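Local coordinates for Alpha/beta hydrolase fold protein (Ochrobactrum, PDB 4G9E) that acts as an N-acyl homoserine lactonase, probably opening the lactone ring of quorum-sensing signals by ester-bond hydrolysis on an alpha/beta hydrolase scaffold, at residues P128-E133 and N199-V204; M77-A81 and L103-I107; S163-P168 and H248-E253. All blocks are in the same frame, centred on the assembly; numbering follows the deposited sequence.

Contact 1 (P128-E133 and N199-V204)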
ATOM      1  N   PRO A 128       6.475   8.878   4.916  1.00  8.55           N
ATOM      2  CA  PRO A 128       7.807   8.283   5.053  1.00  8.60           C
ATOM      3  C   PRO A 128       8.438   8.837   6.324  1.00  9.80           C
ATOM      4  O   PRO A 128       8.568  10.052   6.465  1.00 12.28           O
ATOM      5  CB  PRO A 128       8.537   8.773   3.795  1.00  9.34           C
ATOM      6  CG  PRO A 128       7.434   9.075   2.810  1.00  9.73           C
ATOM      7  CD  PRO A 128       6.348   9.665   3.678  1.00  9.07           C
ATOM      8  N   VAL A 129       8.764   7.957   7.264  1.00  9.67           N
ATOM      9  CA  VAL A 129       9.295   8.366   8.556  1.00  9.70           C
ATOM     10  C   VAL A 129      10.461   7.486   8.944  1.00  9.70           C
ATOM     11  O   VAL A 129      10.451   6.293   8.677  1.00 10.50           O
ATOM     12  CB  VAL A 129       8.233   8.271   9.688  1.00 10.45           C
ATOM     13  CG1 VAL A 129       7.229   9.398   9.588  1.00 11.55           C
ATOM     14  CG2 VAL A 129       7.537   6.912   9.687  1.00 12.02           C
ATOM     15  N   ALA A 130      11.469   8.092   9.560  1.00 10.67           N
ATOM     16  CA  ALA A 130      12.468   7.341  10.294  1.00 11.27           C
ATOM     17  C   ALA A 130      11.790   6.854  11.570  1.00 10.97           C
ATOM     18  O   ALA A 130      10.753   7.388  11.968  1.00 11.56           O
ATOM     19  CB  ALA A 130      13.649   8.226  10.627  1.00 12.38           C
ATOM     20  N   ARG A 131      12.368   5.855  12.226  1.00 11.46           N
ATOM     21  CA  ARG A 131      11.690   5.269  13.373  1.00 12.84           C
ATOM     22  C   ARG A 131      11.365   6.303  14.455  1.00 13.65           C
ATOM     23  O   ARG A 131      10.327   6.209  15.109  1.00 15.23           O
ATOM     24  CB  ARG A 131      12.491   4.104  13.956  1.00 13.44           C
ATOM     25  CG  ARG A 131      13.776   4.508  14.643  1.00 12.80           C
ATOM     26  CD  ARG A 131      14.500   3.308  15.203  1.00 13.18           C
ATOM     27  NE  ARG A 131      15.490   3.725  16.177  1.00 14.52           N
ATOM     28  CZ  ARG A 131      16.140   2.893  16.976  1.00 14.83           C
ATOM     29  NH1 ARG A 131      15.913   1.593  16.899  1.00 14.08           N
ATOM     30  NH2 ARG A 131      17.016   3.365  17.847  1.00 16.72           N
ATOM     31  N   GLU A 132      12.231   7.295  14.639  1.00 13.15           N
ATOM     32  CA  GLU A 132      12.005   8.285  15.690  1.00 14.35           C
ATOM     33  C   GLU A 132      10.934   9.325  15.332  1.00 14.62           C
ATOM     34  O   GLU A 132      10.555  10.146  16.167  1.00 16.44           O
ATOM     35  CB  GLU A 132      13.309   8.979  16.095  1.00 16.72           C
ATOM     36  CG  GLU A 132      13.885   9.948  15.082  1.00 19.48           C
ATOM     37  CD  GLU A 132      14.697   9.284  13.978  1.00 21.48           C
ATOM     38  OE1 GLU A 132      14.818   8.034  13.954  1.00 20.27           O
ATOM     39  OE2 GLU A 132      15.220  10.036  13.124  1.00 24.06           O
ATOM     40  N   GLU A 133      10.436   9.269  14.099  1.00 12.90           N
ATOM     41  CA  GLU A 133       9.486  10.251  13.588  1.00 12.80           C
ATOM     42  C   GLU A 133       8.064   9.726  13.526  1.00 11.93           C
ATOM     43  O   GLU A 133       7.180  10.403  13.017  1.00 11.74           O
ATOM     44  CB  GLU A 133       9.904  10.703  12.189  1.00 12.38           C
ATOM     45  CG  GLU A 133      11.216  11.448  12.166  1.00 13.73           C
ATOM     46  CD  GLU A 133      11.729  11.706  10.767  1.00 14.98           C
ATOM     47  OE1 GLU A 133      11.330  10.993   9.819  1.00 13.37           O
ATOM     48  OE2 GLU A 133      12.558  12.627  10.618  1.00 18.73           O
ATOM     49  N   ASN A 199      15.764   2.869   6.695  1.00  9.35           N
ATOM     50  CA  ASN A 199      15.238   4.162   7.130  1.00  9.97           C
ATOM     51  C   ASN A 199      14.477   4.803   5.971  1.00  9.32           C
ATOM     52  O   ASN A 199      15.064   5.158   4.940  1.00  9.46           O
ATOM     53  CB  ASN A 199      16.411   5.037   7.587  1.00 11.28           C
ATOM     54  CG  ASN A 199      15.985   6.409   8.052  1.00 12.00           C
ATOM     55  OD1 ASN A 199      15.125   7.049   7.451  1.00 12.38           O
ATOM     56  ND2 ASN A 199      16.604   6.879   9.128  1.00 13.39           N
ATOM     57  N   GLN A 200      13.163   4.933   6.126  1.00  9.29           N
ATOM     58  CA  GLN A 200      12.310   5.338   5.012  1.00  8.40           C
ATOM     59  C   GLN A 200      12.457   6.803   4.635  1.00  9.06           C
ATOM     60  O   GLN A 200      12.262   7.181   3.480  1.00  9.29           O
ATOM     61  CB  GLN A 200      10.855   4.998   5.316  1.00  8.83           C
ATOM     62  CG  GLN A 200      10.642   3.495   5.351  1.00  9.12           C
ATOM     63  CD  GLN A 200       9.285   3.100   5.862  1.00 10.35           C
ATOM     64  OE1 GLN A 200       8.353   3.903   5.859  1.00 12.22           O
ATOM     65  NE2 GLN A 200       9.161   1.856   6.314  1.00 11.76           N
ATOM     66  N   ARG A 201      12.790   7.634   5.612  1.00  9.64           N
ATOM     67  CA  ARG A 201      13.062   9.030   5.335  1.00 10.34           C
ATOM     68  C   ARG A 201      14.236   9.144   4.371  1.00  9.99           C
ATOM     69  O   ARG A 201      14.163   9.846   3.359  1.00 10.18           O
ATOM     70  CB  ARG A 201      13.357   9.787   6.622  1.00 12.19           C
ATOM     71  CG  ARG A 201      13.741  11.230   6.404  1.00 12.63           C
ATOM     72  CD  ARG A 201      14.297  11.816   7.681  1.00 15.50           C
ATOM     73  NE  ARG A 201      15.501  11.094   8.075  1.00 19.56           N
ATOM     74  CZ  ARG A 201      15.866  10.877   9.333  1.00 21.63           C
ATOM     75  NH1 ARG A 201      15.118  11.333  10.330  1.00 22.76           N
ATOM     76  NH2 ARG A 201      16.978  10.205   9.596  1.00 23.36           N
ATOM     77  N   ASP A 202      15.317   8.436   4.682  1.00  9.77           N
ATOM     78  CA  ASP A 202      16.496   8.495   3.835  1.00 10.40           C
ATOM     79  C   ASP A 202      16.246   7.840   2.478  1.00  9.21           C
ATOM     80  O   ASP A 202      16.697   8.343   1.449  1.00 10.22           O
ATOM     81  CB  ASP A 202      17.701   7.851   4.517  1.00 12.58           C
ATOM     82  CG  ASP A 202      18.117   8.581   5.786  1.00 16.17           C
ATOM     83  OD1 ASP A 202      17.661   9.721   6.009  1.00 18.56           O
ATOM     84  OD2 ASP A 202      18.906   8.012   6.561  1.00 17.51           O
ATOM     85  N   ILE A 203      15.516   6.728   2.465  1.00  9.21           N
ATOM     86  CA  ILE A 203      15.248   6.046   1.208  1.00  8.79           C
ATOM     87  C   ILE A 203      14.514   6.960   0.229  1.00  8.30           C
ATOM     88  O   ILE A 203      14.914   7.064  -0.929  1.00  8.70           O
ATOM     89  CB  ILE A 203      14.447   4.756   1.408  1.00  9.01           C
ATOM     90  CG1 ILE A 203      15.332   3.693   2.051  1.00  9.93           C
ATOM     91  CG2 ILE A 203      13.913   4.237   0.085  1.00  9.54           C
ATOM     92  CD1 ILE A 203      14.562   2.529   2.633  1.00 11.89           C
ATOM     93  N   VAL A 204      13.453   7.631   0.675  1.00  8.36           N
ATOM     94  CA  VAL A 204      12.699   8.446  -0.274  1.00  8.67           C
ATOM     95  C   VAL A 204      13.458   9.708  -0.680  1.00  9.52           C
ATOM     96  O   VAL A 204      13.293  10.185  -1.801  1.00 10.01           O
ATOM     97  CB  VAL A 204      11.252   8.770   0.182  1.00  9.13           C
ATOM     98  CG1 VAL A 204      10.464   7.493   0.439  1.00  9.35           C
ATOM     99  CG2 VAL A 204      11.217   9.730   1.369  1.00  9.34           C
TER
HETATM  100  O   HOH W   1      11.957   4.069   8.603  1.00 11.33           O
HETATM  101  O   HOH W   2      17.422   8.851  11.877  0.56 40.09           O
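Arg201 draws the loop after strand 120-124 onto the first turn of helix 200-206. Its side chain leaves the helix with chi1 and chi2 both t, then turns at chi3 (62°, p), which brings NH1 to two carboxylates: Glu133 OE2 at 2.9 Å and Glu132 OE2 at 3.1 Å. Both are salt bridges with N-H...O angles near 150°, and both oxygens lie at the guanidinium edge, whereas Ala130 CB sits over one face, 3.4 Å from Arg201 NH1. The two glutamates get there differently. Glu133, whose CA-to-CB bond points toward 199-204, is extended (m, t); its OE1 accepts from Ala130 N (2.9 Å). The CA-to-CB bond of Glu132 runs sideways, and its p, m rotamer brings the carboxylate nearer; water 2 links its OE2 to Arg201 NH2. Arg201 NE completes the network with Asp202 OD1 at 3.3 Å. Asn199, at chi1 180°, caps the helix: its OD1 accepts from Asp202 N at 3.1 Å. On the buried side, Pro128 CB meets Val204 CG2 at 3.7 Å, and water 1 joins Val129 O to Gln200 N. Gln200 (m, t) hydrogen-bonds through OE1 to His106 and through NE2 to Glu110. One guanidinium thus serves three carboxylates, two from the loop and one from its own helix, making the partly exposed join largely electrostatic, with acidic groups in excess.

Contact 2 (M77-A81 and L103-I107). With C4L (N-butanoyl-L-homoserine), chain C.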
ATOM      1  N   MET A  77       7.511  -4.555   7.434  1.00  7.25           N
ATOM      2  CA  MET A  77       7.512  -3.814   6.184  1.00  7.56           C
ATOM      3  C   MET A  77       8.512  -4.399   5.179  1.00  7.43           C
ATOM      4  O   MET A  77       8.201  -4.557   3.998  1.00  7.97           O
ATOM      5  CB  MET A  77       7.750  -2.333   6.453  1.00  7.74           C
ATOM      6  CG  MET A  77       6.553  -1.686   7.139  1.00  7.85           C
ATOM      7  SD  MET A  77       7.000  -0.173   7.970  1.00  8.40           S
ATOM      8  CE  MET A  77       5.382   0.383   8.509  1.00  9.67           C
ATOM      9  N   GLU A  78       9.707  -4.740   5.656  1.00  7.21           N
ATOM     10  CA  GLU A  78      10.729  -5.307   4.787  1.00  7.47           C
ATOM     11  C   GLU A  78      10.404  -6.755   4.389  1.00  7.23           C
ATOM     12  O   GLU A  78      10.687  -7.158   3.263  1.00  7.53           O
ATOM     13  CB  GLU A  78      12.119  -5.169   5.417  1.00  8.93           C
ATOM     14  CG  GLU A  78      12.337  -5.939   6.717  1.00 10.15           C
ATOM     15  CD  GLU A  78      11.963  -5.175   7.988  1.00  9.54           C
ATOM     16  OE1 GLU A  78      11.114  -4.254   7.961  1.00  8.89           O
ATOM     17  OE2 GLU A  78      12.529  -5.526   9.038  1.00 11.55           O
ATOM     18  N   GLY A  79       9.806  -7.531   5.293  1.00  7.27           N
ATOM     19  CA  GLY A  79       9.401  -8.887   4.972  1.00  7.49           C
ATOM     20  C   GLY A  79       8.309  -8.939   3.924  1.00  7.20           C
ATOM     21  O   GLY A  79       8.339  -9.780   3.015  1.00  7.79           O
ATOM     22  N   TYR A  80       7.330  -8.053   4.054  1.00  6.71           N
ATOM     23  CA  TYR A  80       6.288  -7.938   3.043  1.00  6.95           C
ATOM     24  C   TYR A  80       6.877  -7.493   1.700  1.00  6.66           C
ATOM     25  O   TYR A  80       6.439  -7.942   0.641  1.00  7.05           O
ATOM     26  CB  TYR A  80       5.244  -6.927   3.482  1.00  7.47           C
ATOM     27  CG  TYR A  80       4.343  -7.332   4.638  1.00  7.17           C
ATOM     28  CD1 TYR A  80       3.694  -8.562   4.664  1.00  8.10           C
ATOM     29  CD2 TYR A  80       4.120  -6.447   5.682  1.00  7.52           C
ATOM     30  CE1 TYR A  80       2.837  -8.895   5.723  1.00  8.60           C
ATOM     31  CE2 TYR A  80       3.284  -6.769   6.737  1.00  7.99           C
ATOM     32  CZ  TYR A  80       2.639  -7.984   6.745  1.00  8.16           C
ATOM     33  OH  TYR A  80       1.799  -8.293   7.783  1.00  8.89           O
ATOM     34  N   ALA A  81       7.867  -6.610   1.743  1.00  6.52           N
ATOM     35  CA  ALA A  81       8.531  -6.178   0.516  1.00  6.79           C
ATOM     36  C   ALA A  81       9.236  -7.353  -0.145  1.00  7.24           C
ATOM     37  O   ALA A  81       9.205  -7.496  -1.371  1.00  7.57           O
ATOM     38  CB  ALA A  81       9.485  -5.041   0.790  1.00  6.96           C
ATOM     39  N   LEU A 103       0.131   0.934   5.037  1.00  7.79           N
ATOM     40  CA  LEU A 103       1.157  -0.099   5.201  1.00  7.86           C
ATOM     41  C   LEU A 103       1.753  -0.467   3.841  1.00  6.97           C
ATOM     42  O   LEU A 103       2.961  -0.651   3.709  1.00  7.03           O
ATOM     43  CB  LEU A 103       0.560  -1.328   5.877  1.00  7.80           C
ATOM     44  CG  LEU A 103       1.426  -2.587   5.905  1.00  8.65           C
ATOM     45  CD1 LEU A 103       2.723  -2.360   6.681  1.00  9.87           C
ATOM     46  CD2 LEU A 103       0.647  -3.763   6.487  1.00  9.59           C
ATOM     47  N   GLY A 104       0.908  -0.579   2.822  1.00  6.97           N
ATOM     48  CA  GLY A 104       1.383  -0.896   1.484  1.00  6.71           C
ATOM     49  C   GLY A 104       2.354   0.118   0.897  1.00  6.35           C
ATOM     50  O   GLY A 104       3.245  -0.243   0.120  1.00  6.80           O
ATOM     51  N   GLY A 105       2.177   1.391   1.246  1.00  6.89           N
ATOM     52  CA  GLY A 105       3.121   2.424   0.861  1.00  6.80           C
ATOM     53  C   GLY A 105       4.474   2.245   1.531  1.00  6.21           C
ATOM     54  O   GLY A 105       5.510   2.420   0.893  1.00  6.66           O
ATOM     55  N   HIS A 106       4.468   1.910   2.821  1.00  6.46           N
ATOM     56  CA  HIS A 106       5.718   1.622   3.523  1.00  6.82           C
ATOM     57  C   HIS A 106       6.423   0.414   2.890  1.00  6.08           C
ATOM     58  O   HIS A 106       7.646   0.393   2.746  1.00  6.74           O
ATOM     59  CB  HIS A 106       5.448   1.367   5.011  1.00  7.04           C
ATOM     60  CG  HIS A 106       4.872   2.549   5.730  1.00  7.73           C
ATOM     61  ND1 HIS A 106       5.627   3.636   6.117  1.00  7.99           N
ATOM     62  CD2 HIS A 106       3.602   2.818   6.116  1.00  7.45           C
ATOM     63  CE1 HIS A 106       4.847   4.520   6.719  1.00  9.07           C
ATOM     64  NE2 HIS A 106       3.611   4.051   6.727  1.00  8.54           N
ATOM     65  N   ILE A 107       5.643  -0.604   2.541  1.00  6.09           N
ATOM     66  CA  ILE A 107       6.158  -1.769   1.839  1.00  6.34           C
ATOM     67  C   ILE A 107       6.769  -1.360   0.496  1.00  5.92           C
ATOM     68  O   ILE A 107       7.874  -1.780   0.143  1.00  6.29           O
ATOM     69  CB  ILE A 107       5.055  -2.833   1.652  1.00  6.70           C
ATOM     70  CG1 ILE A 107       4.592  -3.351   3.021  1.00  6.80           C
ATOM     71  CG2 ILE A 107       5.527  -3.962   0.733  1.00  6.70           C
ATOM     72  CD1 ILE A 107       3.322  -4.160   2.971  1.00  7.88           C
TER
HETATM   73  O1  C4L C 301      -3.984   1.580   6.974  0.72  9.92           O
HETATM   74  C4  C4L C 301      -2.840   1.193   7.312  0.85  9.36           C
HETATM   75  O2  C4L C 301      -2.158   0.390   6.638  0.85  8.67           O
HETATM   76  C3  C4L C 301      -2.249   1.690   8.611  0.91 10.65           C
HETATM   77  C2  C4L C 301      -2.840   3.047   9.013  0.84 11.51           C
HETATM   78  C1  C4L C 301      -2.652   3.343  10.492  0.63 12.25           C
HETATM   79  O3  C4L C 301      -3.513   2.502  11.276  0.69 12.69           O
HETATM   80  N1  C4L C 301      -0.791   1.838   8.539  0.94 10.48           N
HETATM   81  C5  C4L C 301       0.047   0.978   9.126  0.91  9.72           C
HETATM   82  O4  C4L C 301      -0.325   0.013   9.781  0.84  9.91           O
HETATM   83  C6  C4L C 301       1.525   1.254   8.968  1.00 10.69           C
HETATM   84  C7  C4L C 301       2.206   1.155  10.329  0.65 12.02           C
HETATM   85  C8  C4L C 301       1.727   2.225  11.302  0.71 12.15           C
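Helices 77-81 and 103-107 cross at -72°, their axes 9.0 Å apart at closest approach, with Met77 CA and Ile107 CA 5.0 Å from each other. Segment 103-107 opens helix 103-111, which follows strand 97-101 in this alpha/beta hydrolase fold, and Gly104 fits the last glycine of a GxSxG nucleophile elbow. Ile107 fills the crossing: its CD1 lies 3.4 Å from Tyr80 CB and its CG2 4.1 Å from Ala81 CB. Leu103 continues the apolar seam, with CD1 3.9 Å from Met77 CG and CD2 4.0 Å from Tyr80 CE2. Met77, m at chi1 and t at chi2 and chi3, reaches along the neighbouring helix and puts its methyl over the His106 ring face, a CH-pi contact with CE 3.9 Å from the centroid and 28° off the normal. His106 ND1 is hydrogen-bonded to Gln200. The same methyl borders the acyl chain of N-butanoyl-L-homoserine, CE lying 3.7 Å from C7, while at the helix start Leu103 N donates to the ligand carboxylate oxygen O2 at 2.8 Å.

Contact 3 (S163-P168 and H248-E253). With C4L (N-butanoyl-L-homoserine), chain C.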
ATOM      1  N   SER A 163     -12.520   3.387  10.028  0.83 12.98           N
ATOM      2  CA  SER A 163     -11.565   4.489   9.953  0.83 13.33           C
ATOM      3  C   SER A 163     -10.565   4.324   8.807  0.83 12.32           C
ATOM      4  O   SER A 163     -10.206   5.294   8.146  0.83 13.27           O
ATOM      5  CB  SER A 163     -10.834   4.671  11.284  0.83 14.63           C
ATOM      6  OG  SER A 163     -10.139   3.494  11.648  0.83 15.16           O
ATOM      7  N   THR A 164     -10.112   3.098   8.564  1.00 10.45           N
ATOM      8  CA  THR A 164      -9.171   2.874   7.470  1.00 10.53           C
ATOM      9  C   THR A 164      -9.823   2.968   6.095  1.00  9.96           C
ATOM     10  O   THR A 164      -9.207   3.469   5.158  1.00  9.77           O
ATOM     11  CB  THR A 164      -8.417   1.525   7.576  1.00 11.41           C
ATOM     12  OG1 THR A 164      -9.353   0.440   7.594  1.00 11.64           O
ATOM     13  CG2 THR A 164      -7.517   1.489   8.803  1.00 12.34           C
ATOM     14  N   CYS A 165     -11.060   2.502   5.967  1.00 10.03           N
ATOM     15  CA  CYS A 165     -11.673   2.384   4.645  1.00 10.75           C
ATOM     16  C   CYS A 165     -12.551   3.563   4.261  1.00 11.57           C
ATOM     17  O   CYS A 165     -12.757   3.819   3.079  1.00 11.96           O
ATOM     18  CB  CYS A 165     -12.463   1.081   4.531  1.00 12.01           C
ATOM     19  SG  CYS A 165     -11.428  -0.381   4.615  1.00 14.18           S
ATOM     20  N   GLY A 166     -13.061   4.277   5.256  1.00 11.95           N
ATOM     21  CA  GLY A 166     -13.888   5.438   5.000  1.00 12.10           C
ATOM     22  C   GLY A 166     -15.213   5.114   4.334  1.00 11.62           C
ATOM     23  O   GLY A 166     -15.644   3.959   4.270  1.00 11.70           O
ATOM     24  N   GLU A 167     -15.870   6.152   3.832  1.00 13.06           N
ATOM     25  CA  GLU A 167     -17.167   6.005   3.178  1.00 13.86           C
ATOM     26  C   GLU A 167     -16.995   5.567   1.735  1.00 12.33           C
ATOM     27  O   GLU A 167     -16.172   6.125   1.019  1.00 14.24           O
ATOM     28  CB  GLU A 167     -17.918   7.337   3.185  1.00 16.70           C
ATOM     29  CG  GLU A 167     -18.233   7.885   4.556  1.00 18.45           C
ATOM     30  CD  GLU A 167     -19.178   6.999   5.341  1.00 20.21           C
ATOM     31  OE1 GLU A 167     -19.839   6.127   4.734  1.00 19.30           O
ATOM     32  OE2 GLU A 167     -19.259   7.181   6.573  1.00 23.04           O
ATOM     33  N   PRO A 168     -17.803   4.604   1.273  1.00 11.61           N
ATOM     34  CA  PRO A 168     -18.916   3.943   1.954  1.00 11.63           C
ATOM     35  C   PRO A 168     -18.468   2.698   2.696  1.00 11.30           C
ATOM     36  O   PRO A 168     -17.588   1.985   2.251  1.00 12.65           O
ATOM     37  CB  PRO A 168     -19.814   3.528   0.790  1.00 12.36           C
ATOM     38  CG  PRO A 168     -18.859   3.241  -0.309  1.00 13.35           C
ATOM     39  CD  PRO A 168     -17.762   4.254  -0.158  1.00 13.05           C
ATOM     40  N   HIS A 248      -8.631   8.328   4.495  1.00  9.43           N
ATOM     41  CA  HIS A 248      -7.509   7.406   4.384  1.00  8.83           C
ATOM     42  C   HIS A 248      -7.496   6.593   3.089  1.00  8.26           C
ATOM     43  O   HIS A 248      -6.458   6.038   2.741  1.00  8.71           O
ATOM     44  CB  HIS A 248      -7.537   6.435   5.561  1.00  9.40           C
ATOM     45  CG  HIS A 248      -6.271   5.657   5.761  1.00  9.13           C
ATOM     46  ND1 HIS A 248      -5.023   6.246   5.825  1.00  8.59           N
ATOM     47  CD2 HIS A 248      -6.075   4.337   5.984  1.00  9.71           C
ATOM     48  CE1 HIS A 248      -4.111   5.316   6.065  1.00  9.47           C
ATOM     49  NE2 HIS A 248      -4.724   4.151   6.167  1.00  9.46           N
ATOM     50  N   ALA A 249      -8.632   6.494   2.403  1.00  8.79           N
ATOM     51  CA  ALA A 249      -8.751   5.573   1.278  1.00  8.06           C
ATOM     52  C   ALA A 249      -9.370   6.257   0.060  1.00  8.06           C
ATOM     53  O   ALA A 249     -10.435   5.850  -0.415  1.00  8.31           O
ATOM     54  CB  ALA A 249      -9.571   4.360   1.669  1.00  9.42           C
ATOM     55  N   PRO A 250      -8.704   7.292  -0.472  1.00  8.32           N
ATOM     56  CA  PRO A 250      -9.325   8.052  -1.564  1.00  8.75           C
ATOM     57  C   PRO A 250      -9.609   7.221  -2.816  1.00  8.48           C
ATOM     58  O   PRO A 250     -10.479   7.599  -3.593  1.00  8.98           O
ATOM     59  CB  PRO A 250      -8.309   9.160  -1.851  1.00  9.98           C
ATOM     60  CG  PRO A 250      -7.004   8.655  -1.255  1.00  9.70           C
ATOM     61  CD  PRO A 250      -7.426   7.883  -0.042  1.00  9.07           C
ATOM     62  N   PHE A 251      -8.881   6.126  -3.019  1.00  7.98           N
ATOM     63  CA  PHE A 251      -9.106   5.257  -4.168  1.00  8.19           C
ATOM     64  C   PHE A 251     -10.503   4.626  -4.165  1.00  8.06           C
ATOM     65  O   PHE A 251     -10.992   4.225  -5.216  1.00  9.08           O
ATOM     66  CB  PHE A 251      -8.022   4.178  -4.234  1.00  8.94           C
ATOM     67  CG  PHE A 251      -7.976   3.328  -3.006  1.00  8.27           C
ATOM     68  CD1 PHE A 251      -8.817   2.233  -2.890  1.00  8.62           C
ATOM     69  CD2 PHE A 251      -7.150   3.655  -1.935  1.00  8.20           C
ATOM     70  CE1 PHE A 251      -8.826   1.469  -1.743  1.00  9.44           C
ATOM     71  CE2 PHE A 251      -7.168   2.898  -0.777  1.00  8.52           C
ATOM     72  CZ  PHE A 251      -8.003   1.802  -0.684  1.00  9.03           C
ATOM     73  N   ARG A 252     -11.143   4.536  -2.996  1.00  8.13           N
ATOM     74  CA  ARG A 252     -12.526   4.056  -2.928  1.00  8.71           C
ATOM     75  C   ARG A 252     -13.521   5.150  -2.517  1.00  8.38           C
ATOM     76  O   ARG A 252     -14.697   5.084  -2.870  1.00  9.96           O
ATOM     77  CB  ARG A 252     -12.665   2.821  -2.025  1.00  8.84           C
ATOM     78  CG  ARG A 252     -12.381   3.068  -0.547  1.00  9.12           C
ATOM     79  CD  ARG A 252     -12.359   1.769   0.293  1.00  9.98           C
ATOM     80  NE  ARG A 252     -13.592   1.004   0.127  1.00 10.11           N
ATOM     81  CZ  ARG A 252     -14.730   1.272   0.762  1.00 10.00           C
ATOM     82  NH1 ARG A 252     -14.775   2.260   1.650  1.00 10.75           N
ATOM     83  NH2 ARG A 252     -15.821   0.554   0.510  1.00 11.02           N
ATOM     84  N   GLU A 253     -13.048   6.150  -1.775  1.00  8.61           N
ATOM     85  CA  GLU A 253     -13.893   7.244  -1.307  0.61  9.53           C
ATOM     86  C   GLU A 253     -14.175   8.248  -2.422  1.00  9.03           C
ATOM     87  O   GLU A 253     -15.256   8.840  -2.482  1.00  9.62           O
ATOM     88  CB  GLU A 253     -13.222   7.955  -0.127  0.61 10.22           C
ATOM     89  CG  GLU A 253     -13.088   7.107   1.134  0.61 11.22           C
ATOM     90  CD  GLU A 253     -12.193   7.747   2.189  0.61 11.84           C
ATOM     91  OE1 GLU A 253     -11.024   8.055   1.892  0.61 11.29           O
ATOM     92  OE2 GLU A 253     -12.662   7.939   3.328  0.61 14.51           O
TER
HETATM   93  O1  C4L C 301      -3.984   1.580   6.974  0.72  9.92           O
HETATM   94  C4  C4L C 301      -2.840   1.193   7.312  0.85  9.36           C
HETATM   95  O2  C4L C 301      -2.158   0.390   6.638  0.85  8.67           O
HETATM   96  C3  C4L C 301      -2.249   1.690   8.611  0.91 10.65           C
HETATM   97  C2  C4L C 301      -2.840   3.047   9.013  0.84 11.51           C
HETATM   98  C1  C4L C 301      -2.652   3.343  10.492  0.63 12.25           C
HETATM   99  O3  C4L C 301      -3.513   2.502  11.276  0.69 12.69           O
HETATM  100  N1  C4L C 301      -0.791   1.838   8.539  0.94 10.48           N
HETATM  101  C5  C4L C 301       0.047   0.978   9.126  0.91  9.72           C
HETATM  102  O4  C4L C 301      -0.325   0.013   9.781  0.84  9.91           O
HETATM  103  C6  C4L C 301       1.525   1.254   8.968  1.00 10.69           C
HETATM  104  C7  C4L C 301       2.206   1.155  10.329  0.65 12.02           C
HETATM  105  C8  C4L C 301       1.727   2.225  11.302  0.71 12.15           C
HETATM  106  O   HOH W   3     -10.683   7.423   6.448  0.71 17.61           O
HETATM  107  O   HOH W   4     -17.179   8.396  -0.421  0.71 12.18           O
HETATM  108  O   HOH W   5     -15.056   8.910   3.993  0.70 22.38           O
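This is a polar contact between backbone and side chains, joining the C-terminal end of helix 154-165 and the turn after it to the loop that carries His248 and the short helix 250-253 that follows. Three CA pairs show that the segments stay close along their length: Thr164 with His248 at 5.7 Å, Cys165 with Ala249 at 5.5 Å, Glu167 with Glu253 at 5.7 Å. Arg252 dominates the outer part. Its NH1 donates to Cys165 O and to Pro168 O, each at 2.9 Å, and NH2 also reaches Pro168 O at 2.9 Å; the bond from NH1 to Gly166 O, 3.2 Å with an angle of 121°, is weak. Gly166 is the first residue to leave helical geometry; its positive phi (66°) suits glycine, and an ideal CB there would clash, 1.8 Å from Glu253 OE2. Glu253 OE1 accepts from Gly247 N and, at 2.9 Å, from Ala249 N. Waters 3, 4 and 5 bridge Ser163 O to His248 N, Glu167 O to Glu253 O and Glu167 N to Glu253 OE2. At the inner end, Thr164 O faces the His248 ring edge, 3.4 Å from CD2, and His248 NE2 donates to ligand O1 at 2.8 Å. With ND1 bonded to Glu219, His248 fits a probable Ser102-His248-Glu219 triad. Three carbonyls on one guanidinium tie the turn to Arg252, while Gly166 and the cis peptide before Pro168 also shape it; His248 is placed as expected for a catalytic base, consistent with a probable role in proton transfer.

Overall arrangement
Contacts 2 and 3 meet at the ligand: Leu103 N and His248 NE2 hold the two carboxylate oxygens of N-butanoyl-L-homoserine, and Met77 borders its acyl chain, although the two contacts do not touch, with nearest atoms about 6 Å and centres 20 Å apart. Contact 1 is farther out, the side chain of Val129 being about 8 Å from the ligand, yet it connects directly to contact 2, where Gln200 OE1 lies 2.8 Å from His106 ND1, a probable hydrogen bond, and Gln200 NE2 packs 3.4 Å from Met77 SD. The centres of contacts 1 and 2 are 13 Å apart. Contacts 1 and 3, with centres 25 Å apart, alternate along the chain without touching.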